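Local coordinates for L-methionine gamma-lyase (Fusobacterium nucleatum subsp. nucleatum, PDB 6LXU), which belongs to the Cys/Met metabolism family of pyridoxal-phosphate-dependent enzymes and carries its cofactor on a modified lysine, at residues R258-K261 against T262-I265; G322-A325 against G326-L329. All coordinates share one frame; numbering follows the deposited sequence.

Contact 1: residues R258-K261 against T262-I265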
loop_
_atom_site.group_PDB
_atom_site.type_symbol
_atom_site.label_atom_id
_atom_site.label_comp_id
_atom_site.label_asym_id
_atom_site.label_seq_id
_atom_site.Cartn_x
_atom_site.Cartn_y
_atom_site.Cartn_z
ATOM N N ARG A 258 -1.944 -12.346 2.572
ATOM C CA ARG A 258 -0.518 -12.505 2.807
ATOM C C ARG A 258 -0.263 -13.113 4.192
ATOM O O ARG A 258 0.542 -14.041 4.330
ATOM C CB ARG A 258 0.159 -11.152 2.688
ATOM C CG ARG A 258 1.668 -11.223 2.671
ATOM C CD ARG A 258 2.268 -9.848 2.705
ATOM N NE ARG A 258 3.608 -9.753 2.155
ATOM C CZ ARG A 258 4.737 -9.509 2.802
ATOM N NH1 ARG A 258 4.788 -9.527 4.147
ATOM N NH2 ARG A 258 5.833 -9.276 2.114
ATOM N N GLY A 259 -0.942 -12.587 5.212
ATOM C CA GLY A 259 -0.850 -13.150 6.556
ATOM C C GLY A 259 -1.236 -14.616 6.613
ATOM O O GLY A 259 -0.628 -15.407 7.360
ATOM N N LEU A 260 -2.241 -14.999 5.837
ATOM C CA LEU A 260 -2.695 -16.392 5.819
ATOM C C LEU A 260 -1.668 -17.349 5.226
ATOM O O LEU A 260 -1.742 -18.553 5.518
ATOM C CB LEU A 260 -4.042 -16.532 5.118
ATOM C CG LEU A 260 -5.227 -15.972 5.916
ATOM C CD1 LEU A 260 -6.484 -15.930 5.064
ATOM C CD2 LEU A 260 -5.487 -16.763 7.187
ATOM N N LYS A 261 -0.706 -16.861 4.442
ATOM C CA LYS A 261 0.344 -17.737 3.919
ATOM C C LYS A 261 1.123 -18.425 5.041
ATOM O O LYS A 261 1.643 -19.518 4.822
ATOM C CB LYS A 261 1.337 -16.968 3.048
ATOM C CG LYS A 261 0.740 -16.286 1.836
ATOM C CD LYS A 261 0.291 -17.251 0.756
ATOM C CE LYS A 261 -0.333 -16.503 -0.411
ATOM N NZ LYS A 261 -0.754 -17.443 -1.482
ATOM N N THR A 262 1.227 -17.779 6.208
ATOM C CA THR A 262 1.938 -18.338 7.354
ATOM C C THR A 262 0.998 -18.768 8.482
ATOM O O THR A 262 1.460 -19.099 9.570
ATOM C CB THR A 262 2.974 -17.344 7.895
ATOM O OG1 THR A 262 2.333 -16.118 8.265
ATOM C CG2 THR A 262 4.079 -17.111 6.872
ATOM N N PHE A 263 -0.314 -18.817 8.228
ATOM C CA PHE A 263 -1.289 -19.103 9.286
ATOM C C PHE A 263 -0.980 -20.414 10.018
ATOM O O PHE A 263 -0.984 -20.457 11.260
ATOM C CB PHE A 263 -2.695 -19.126 8.688
ATOM C CG PHE A 263 -3.769 -19.502 9.667
ATOM C CD1 PHE A 263 -4.081 -18.684 10.742
ATOM C CD2 PHE A 263 -4.487 -20.671 9.505
ATOM C CE1 PHE A 263 -5.074 -19.041 11.646
ATOM C CE2 PHE A 263 -5.485 -21.028 10.408
ATOM C CZ PHE A 263 -5.779 -20.211 11.473
ATOM N N GLU A 264 -0.724 -21.495 9.283
ATOM C CA GLU A 264 -0.504 -22.783 9.941
ATOM C C GLU A 264 0.703 -22.738 10.866
ATOM O O GLU A 264 0.629 -23.149 12.027
ATOM C CB GLU A 264 -0.313 -23.901 8.916
ATOM C CG GLU A 264 -0.068 -25.264 9.552
ATOM C CD GLU A 264 0.282 -26.341 8.562
ATOM O OE1 GLU A 264 1.155 -26.129 7.707
ATOM O OE2 GLU A 264 -0.314 -27.442 8.667
ATOM N N ILE A 265 1.837 -22.274 10.346
ATOM C CA ILE A 265 3.062 -22.270 11.139
ATOM C C ILE A 265 3.005 -21.246 12.263
ATOM O O ILE A 265 3.599 -21.467 13.315
ATOM C CB ILE A 265 4.348 -22.126 10.286
ATOM C CG1 ILE A 265 4.314 -20.919 9.339
ATOM C CG2 ILE A 265 4.601 -23.434 9.534
ATOM C CD1 ILE A 265 5.659 -20.582 8.723
HETATM O O HOH W 1 2.449 -14.204 6.342
HETATM O O HOH W 2 -0.860 -21.336 6.383
#

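Contact 2: residues G322-A325 against G326-L329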
loop_
_atom_site.group_PDB
_atom_site.type_symbol
_atom_site.label_atom_id
_atom_site.label_comp_id
_atom_site.label_asym_id
_atom_site.label_seq_id
_atom_site.Cartn_x
_atom_site.Cartn_y
_atom_site.Cartn_z
ATOM N N GLY A 322 -2.086 -9.037 43.679
ATOM C CA GLY A 322 -3.166 -8.135 43.311
ATOM C C GLY A 322 -2.792 -6.961 42.415
ATOM O O GLY A 322 -1.936 -7.074 41.518
ATOM N N PHE A 323 -3.402 -5.811 42.691
ATOM C CA PHE A 323 -3.386 -4.648 41.788
ATOM C C PHE A 323 -1.994 -4.095 41.551
ATOM O O PHE A 323 -1.583 -3.897 40.397
ATOM C CB PHE A 323 -4.298 -3.558 42.358
ATOM C CG PHE A 323 -4.521 -2.395 41.432
ATOM C CD1 PHE A 323 -5.514 -2.450 40.467
ATOM C CD2 PHE A 323 -3.772 -1.238 41.551
ATOM C CE1 PHE A 323 -5.745 -1.369 39.634
ATOM C CE2 PHE A 323 -3.992 -0.158 40.713
ATOM C CZ PHE A 323 -4.981 -0.227 39.755
ATOM N N GLU A 324 -1.246 -3.859 42.624
ATOM C CA GLU A 324 0.092 -3.310 42.488
ATOM C C GLU A 324 1.040 -4.306 41.833
ATOM O O GLU A 324 1.949 -3.889 41.113
ATOM C CB GLU A 324 0.643 -2.843 43.845
ATOM C CG GLU A 324 -0.148 -1.696 44.470
ATOM C CD GLU A 324 -0.153 -0.427 43.631
ATOM O OE1 GLU A 324 0.898 -0.066 43.065
ATOM O OE2 GLU A 324 -1.214 0.216 43.531
ATOM N N ALA A 325 0.838 -5.599 42.075
ATOM C CA ALA A 325 1.650 -6.624 41.431
ATOM C C ALA A 325 1.445 -6.616 39.916
ATOM O O ALA A 325 2.423 -6.776 39.172
ATOM C CB ALA A 325 1.348 -7.994 41.999
ATOM N N GLY A 326 0.200 -6.436 39.476
ATOM C CA GLY A 326 -0.099 -6.349 38.038
ATOM C C GLY A 326 0.637 -5.205 37.381
ATOM O O GLY A 326 1.282 -5.374 36.335
ATOM N N LYS A 327 0.566 -4.028 37.989
ATOM C CA LYS A 327 1.232 -2.857 37.405
ATOM C C LYS A 327 2.751 -3.005 37.436
ATOM O O LYS A 327 3.436 -2.710 36.450
ATOM C CB LYS A 327 0.810 -1.565 38.118
ATOM C CG LYS A 327 -0.671 -1.264 38.040
ATOM C CD LYS A 327 -1.002 0.199 38.323
ATOM C CE LYS A 327 -0.483 0.686 39.669
ATOM N NZ LYS A 327 -0.660 2.153 39.816
ATOM N N THR A 328 3.288 -3.474 38.565
ATOM C CA THR A 328 4.717 -3.662 38.702
ATOM C C THR A 328 5.254 -4.663 37.673
ATOM O O THR A 328 6.288 -4.410 37.062
ATOM C CB THR A 328 5.093 -4.077 40.139
ATOM O OG1 THR A 328 4.775 -2.993 41.023
ATOM C CG2 THR A 328 6.576 -4.403 40.253
ATOM N N LEU A 329 4.566 -5.792 37.511
ATOM C CA LEU A 329 4.961 -6.762 36.499
ATOM C C LEU A 329 5.029 -6.101 35.123
ATOM O O LEU A 329 6.074 -6.107 34.474
ATOM C CB LEU A 329 3.985 -7.946 36.438
ATOM C CG LEU A 329 4.249 -8.938 35.290
ATOM C CD1 LEU A 329 5.626 -9.560 35.406
ATOM C CD2 LEU A 329 3.169 -10.003 35.224
HETATM O O HOH W 3 1.039 2.545 42.222
HETATM O O HOH W 4 -1.636 2.564 42.448
#

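Contact 1: residues R258-K261 against T262-I265
Phe263 sets its CG anti to the backbone N (chi1 176°), while Leu260 keeps CG beside its own N, and the side chains run alongside each other, pointing the same way. The touch is made by one branch: Leu260 CD2 lies 4.0 Å from Phe263 CB and comes almost as near to the root of the ring, meeting it obliquely. Leu214 touches both side chains, and that of Phe263 also meets helix 192-195 and Leu11.

Behind this pair the chain makes a type I beta turn from Leu260 to Phe263, the joint between helix 250-260 and helix 263-282. Phe263 N donates to Leu260 O at 3.1 Å in a nearly straight bond, yet the donor stands well above the carbonyl plane. One residue back, Thr262 N donates to Gly259 O at 3.2 Å, more bent, and again from above the plane.

Thr262 occupies the N-cap position without making a capping bond. Its chi1 of 58° puts OG1 between the backbone N and the carbonyl carbon, turned back toward the preceding helix. There a water bridges OG1, 2.7 Å away, to Arg258 O, and the guanidinium of Arg266 bonds both OG1 and Gly259 O. A second water spans the joint, donating to Leu260 O at 3.0 Å and accepting from Glu264 N.

Across the subunit boundary, Arg258 forms a salt bridge to Asp219 and Lys261 one to Glu346, both of the second subunit; Lys261 NZ also hydrogen-bonds Ile16 O of its own chain. In this largely buried joint, then, two bonds from residue i+3 back to residue i, two waters and one arginine supply partners for backbone groups where the helical bonding pattern is interrupted.

Contact 2: residues G322-A325 against G326-L329
The first turns of helix 322-332 hold this contact, where Lys327 reaches back to the side chains of Phe323 and Glu324, one turn earlier. Lys327 bends at chi3 (-56°), which brings its terminal carbons toward the phenyl ring: CE is 3.8 Å from Phe323 CE2, with CD about equally near. The two side chains cross obliquely. Glu324 instead runs beside Lys327 in the same direction, and its OE1 comes within 3.7 Å of Lys327 CE.

The charges themselves stay apart, with Glu324 OE2 4.2 Å from Lys327 NZ, beyond a salt bridge. Two waters fill the role of go-between: one donates to Glu324 OE1 and the other to Glu324 OE2, and both accept from Lys327 NZ, the second at 2.8 Å. That second water and OE2 lie at the edge of the Phe323 ring, in its plane. The ammonium has its direct salt bridge with Glu44 of the third subunit, so this outer side of the helix reaches a subunit interface.

Underneath is regular alpha-helical bonding from residue i+4 to residue i. Gly326 N donates to Gly322 O at 3.0 Å, nearly along the C=O axis, and the series continues through Lys327 to Phe323, Thr328 to Glu324 and Leu329 to Ala325. The helix follows strand 314-319 in the chain and packs back on it through Ala325 and Leu329, which touch Leu319; Leu329 also reaches Phe317. Thr328 CB sits 3.3 Å from Glu324 O, close against the carbonyl that receives Thr328 N at 2.9 Å.

Overall arrangement
Contact 1 is mostly buried and contact 2 partly buried: the centre of contact 1 is about 16 Å from the chain centre, that of contact 2 about 28 Å; their centres are 35 Å apart and they do not touch. Residues 258-265 join two successive helices, so the hydrogen bonding is that of a turn. Residues 322-329 stay within one helix, whose i+4 to i bonds run unbroken. Waters serve backbone groups and a threonine hydroxyl in the first, but link opposite side-chain charges in the second. Both sites reach other copies of the protein: contact 1 meets the second subunit through several residues, contact 2 the third through Lys327.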